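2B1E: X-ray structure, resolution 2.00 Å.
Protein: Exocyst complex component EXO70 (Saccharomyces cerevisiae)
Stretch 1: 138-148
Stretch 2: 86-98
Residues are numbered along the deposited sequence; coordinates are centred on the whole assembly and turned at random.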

# COMPACT_ATOMS: atom_id res chain seq x y z
N ILE A 138 16.73 39.59 -13.94
CA ILE A 138 16.97 40.21 -12.64
C ILE A 138 15.70 40.29 -11.77
O ILE A 138 15.69 39.87 -10.62
CB ILE A 138 17.56 41.63 -12.83
CG1 ILE A 138 18.82 41.55 -13.70
CG2 ILE A 138 17.91 42.24 -11.48
CD1 ILE A 138 19.31 42.89 -14.22
N ILE A 139 14.62 40.83 -12.33
CA ILE A 139 13.39 40.94 -11.55
C ILE A 139 12.77 39.55 -11.35
O ILE A 139 12.09 39.30 -10.35
CB ILE A 139 12.38 41.92 -12.22
CG1 ILE A 139 11.24 42.24 -11.24
CG2 ILE A 139 11.83 41.34 -13.50
CD1 ILE A 139 11.70 42.98 -10.01
N GLN A 140 13.04 38.64 -12.27
CA GLN A 140 12.51 37.28 -12.14
C GLN A 140 13.19 36.58 -10.96
O GLN A 140 12.52 35.90 -10.17
CB GLN A 140 12.74 36.49 -13.43
CG GLN A 140 12.11 35.11 -13.43
CD GLN A 140 12.30 34.39 -14.75
OE1 GLN A 140 11.99 34.94 -15.81
NE2 GLN A 140 12.80 33.16 -14.69
N ASP A 141 14.51 36.74 -10.83
CA ASP A 141 15.25 36.14 -9.71
C ASP A 141 14.76 36.69 -8.37
O ASP A 141 14.70 35.96 -7.37
CB ASP A 141 16.76 36.39 -9.84
CG ASP A 141 17.38 35.64 -11.03
OD1 ASP A 141 16.91 34.54 -11.37
OD2 ASP A 141 18.36 36.17 -11.60
N ILE A 142 14.40 37.96 -8.33
CA ILE A 142 13.87 38.58 -7.12
C ILE A 142 12.50 37.97 -6.80
O ILE A 142 12.24 37.60 -5.65
CB ILE A 142 13.73 40.13 -7.28
CG1 ILE A 142 15.11 40.77 -7.23
CG2 ILE A 142 12.85 40.71 -6.16
CD1 ILE A 142 15.15 42.20 -7.73
N LEU A 143 11.65 37.85 -7.81
CA LEU A 143 10.34 37.24 -7.61
C LEU A 143 10.52 35.83 -7.05
O LEU A 143 9.99 35.50 -5.98
CB LEU A 143 9.57 37.15 -8.93
CG LEU A 143 8.23 36.38 -8.90
CD1 LEU A 143 7.27 37.03 -7.92
CD2 LEU A 143 7.60 36.36 -10.31
N VAL A 144 11.27 35.01 -7.77
CA VAL A 144 11.53 33.63 -7.36
C VAL A 144 12.12 33.55 -5.95
O VAL A 144 11.65 32.77 -5.12
CB VAL A 144 12.51 32.94 -8.33
CG1 VAL A 144 13.00 31.62 -7.75
CG2 VAL A 144 11.83 32.73 -9.66
N GLY A 145 13.13 34.37 -5.70
CA GLY A 145 13.79 34.37 -4.41
C GLY A 145 12.85 34.70 -3.26
O GLY A 145 12.87 34.02 -2.24
N GLU A 146 12.04 35.73 -3.42
CA GLU A 146 11.12 36.13 -2.36
C GLU A 146 10.02 35.11 -2.10
O GLU A 146 9.69 34.83 -0.95
CB GLU A 146 10.49 37.49 -2.69
CG GLU A 146 11.46 38.67 -2.66
CD GLU A 146 12.27 38.73 -1.37
OE1 GLU A 146 11.68 38.79 -0.27
OE2 GLU A 146 13.52 38.72 -1.46
N ARG A 147 9.46 34.54 -3.17
CA ARG A 147 8.40 33.55 -3.02
C ARG A 147 8.89 32.26 -2.37
O ARG A 147 8.26 31.76 -1.44
CB ARG A 147 7.77 33.24 -4.38
CG ARG A 147 6.90 34.37 -4.94
CD ARG A 147 5.73 34.66 -4.02
NE ARG A 147 4.96 33.45 -3.74
CZ ARG A 147 4.00 33.36 -2.82
NH1 ARG A 147 3.69 34.42 -2.08
NH2 ARG A 147 3.36 32.22 -2.64
N SER A 148 10.00 31.71 -2.85
CA SER A 148 10.49 30.46 -2.29
C SER A 148 10.93 30.63 -0.83
O SER A 148 10.84 29.68 -0.05
CB SER A 148 11.64 29.89 -3.14
OG SER A 148 12.73 30.78 -3.23
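Stretch 2 86-98: LRVYFISILNSIK

Stretch 2 runs as a helix from Leu86 to Leu94, then leaves helical geometry at Asn95; it packs beside the helix of stretch 1 in the same general direction, the axes crossing at -28° and approaching to 10.3 Å. The register pairs Ile139 with Arg87 (CA to CA, 7.8 Å) near one end and Glu146 with Leu94 (CA to CA, 7.0 Å) near the other. Phe90, chi1 t, points toward stretch 1 and drops its ring into the hollow lined by Ile139, Ile142 and Leu143. Ile139 CD1 covers one face of that ring, 3.8 Å from the centroid in a CH-pi contact and 3.5 Å from Phe90 CD2, whereas Ile142 CG2 meets the ring edge, 3.9 Å from Phe90 CD2. Ile142 is in turn the bump of stretch 1: its CG2 lies 3.6 Å from Ile91 CG1, and its CD1 lies 4.0 Å from Arg87 CD, so it is flanked by Arg87, Phe90 and Ile91. One turn on, Leu94 points toward stretch 1 and fits between Leu143 and Glu146, with CD2 3.9 Å from Leu143 CD1 and CD1 3.9 Å from Glu146 CB. Past the helix, Ile97 CD1 reaches Arg147 NH1 at 4.4 Å, a loose contact that closes this end.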

# COMPACT_ATOMS: atom_id res chain seq x y z
N LEU A 86 11.72 50.96 -7.35
CA LEU A 86 10.74 50.06 -7.93
C LEU A 86 10.95 48.65 -7.40
O LEU A 86 9.99 47.92 -7.16
CB LEU A 86 10.84 50.07 -9.46
CG LEU A 86 10.22 51.32 -10.08
CD1 LEU A 86 10.57 51.38 -11.56
CD2 LEU A 86 8.71 51.30 -9.88
N ARG A 87 12.21 48.28 -7.21
CA ARG A 87 12.53 46.96 -6.68
C ARG A 87 12.13 46.85 -5.22
O ARG A 87 11.58 45.84 -4.80
CB ARG A 87 14.02 46.66 -6.83
CG ARG A 87 14.46 46.49 -8.27
CD ARG A 87 15.92 46.06 -8.36
NE ARG A 87 16.42 46.36 -9.70
CZ ARG A 87 17.09 47.46 -10.01
NH1 ARG A 87 17.37 48.36 -9.08
NH2 ARG A 87 17.46 47.67 -11.27
N VAL A 88 12.44 47.88 -4.44
CA VAL A 88 12.08 47.90 -3.02
C VAL A 88 10.56 47.74 -2.88
O VAL A 88 10.06 46.96 -2.07
CB VAL A 88 12.49 49.26 -2.35
CG1 VAL A 88 11.91 49.33 -0.93
CG2 VAL A 88 14.00 49.38 -2.30
N TYR A 89 9.84 48.50 -3.69
CA TYR A 89 8.38 48.48 -3.69
C TYR A 89 7.85 47.10 -4.09
O TYR A 89 6.87 46.61 -3.51
CB TYR A 89 7.87 49.54 -4.68
CG TYR A 89 6.42 49.91 -4.50
CD1 TYR A 89 6.04 50.83 -3.53
CD2 TYR A 89 5.43 49.37 -5.32
CE1 TYR A 89 4.71 51.22 -3.38
CE2 TYR A 89 4.11 49.75 -5.19
CZ TYR A 89 3.75 50.68 -4.22
OH TYR A 89 2.45 51.08 -4.12
N PHE A 90 8.48 46.50 -5.09
CA PHE A 90 8.12 45.18 -5.59
C PHE A 90 8.27 44.14 -4.47
O PHE A 90 7.36 43.36 -4.19
CB PHE A 90 9.05 44.83 -6.77
CG PHE A 90 8.71 43.54 -7.49
CD1 PHE A 90 7.61 43.46 -8.34
CD2 PHE A 90 9.54 42.42 -7.37
CE1 PHE A 90 7.34 42.29 -9.08
CE2 PHE A 90 9.28 41.25 -8.10
CZ PHE A 90 8.19 41.19 -8.95
N ILE A 91 9.44 44.14 -3.85
CA ILE A 91 9.77 43.21 -2.77
C ILE A 91 8.84 43.43 -1.57
O ILE A 91 8.44 42.49 -0.89
CB ILE A 91 11.24 43.41 -2.34
CG1 ILE A 91 12.18 42.95 -3.47
CG2 ILE A 91 11.53 42.62 -1.09
CD1 ILE A 91 13.66 43.30 -3.25
N SER A 92 8.49 44.68 -1.32
CA SER A 92 7.61 44.98 -0.21
C SER A 92 6.23 44.34 -0.41
O SER A 92 5.69 43.72 0.51
CB SER A 92 7.48 46.49 -0.04
OG SER A 92 6.59 46.78 1.01
N ILE A 93 5.66 44.51 -1.59
CA ILE A 93 4.35 43.93 -1.88
C ILE A 93 4.40 42.41 -1.72
O ILE A 93 3.52 41.80 -1.12
CB ILE A 93 3.88 44.27 -3.30
CG1 ILE A 93 3.58 45.76 -3.41
CG2 ILE A 93 2.62 43.49 -3.65
CD1 ILE A 93 3.12 46.20 -4.79
N LEU A 94 5.45 41.80 -2.28
CA LEU A 94 5.60 40.36 -2.19
C LEU A 94 5.67 39.90 -0.74
O LEU A 94 5.18 38.82 -0.39
CB LEU A 94 6.87 39.91 -2.93
CG LEU A 94 6.84 40.00 -4.46
CD1 LEU A 94 8.19 39.60 -5.05
CD2 LEU A 94 5.74 39.10 -5.01
N ASN A 95 6.26 40.72 0.12
CA ASN A 95 6.36 40.34 1.53
C ASN A 95 5.20 40.81 2.40
O ASN A 95 5.26 40.74 3.62
CB ASN A 95 7.70 40.82 2.10
CG ASN A 95 8.86 39.98 1.59
OD1 ASN A 95 9.54 40.34 0.63
ND2 ASN A 95 9.08 38.85 2.23
N SER A 96 4.13 41.29 1.76
CA SER A 96 2.95 41.73 2.49
C SER A 96 2.32 40.49 3.13
O SER A 96 1.58 40.59 4.11
CB SER A 96 1.96 42.41 1.55
OG SER A 96 1.59 41.54 0.49
N ILE A 97 2.62 39.32 2.58
CA ILE A 97 2.12 38.06 3.13
C ILE A 97 3.22 37.50 4.01
O ILE A 97 4.32 37.24 3.53
CB ILE A 97 1.83 37.00 2.03
CG1 ILE A 97 0.85 37.55 1.00
CG2 ILE A 97 1.27 35.73 2.67
CD1 ILE A 97 0.37 36.50 -0.01
N LYS A 98 2.94 37.32 5.31
CA LYS A 98 3.95 36.81 6.23
C LYS A 98 3.91 35.29 6.39
O LYS A 98 2.86 34.67 6.17
CB LYS A 98 3.80 37.45 7.61
CG LYS A 98 3.59 38.96 7.61
CD LYS A 98 4.69 39.70 6.87
CE LYS A 98 4.43 41.21 6.92
NZ LYS A 98 5.45 42.01 6.15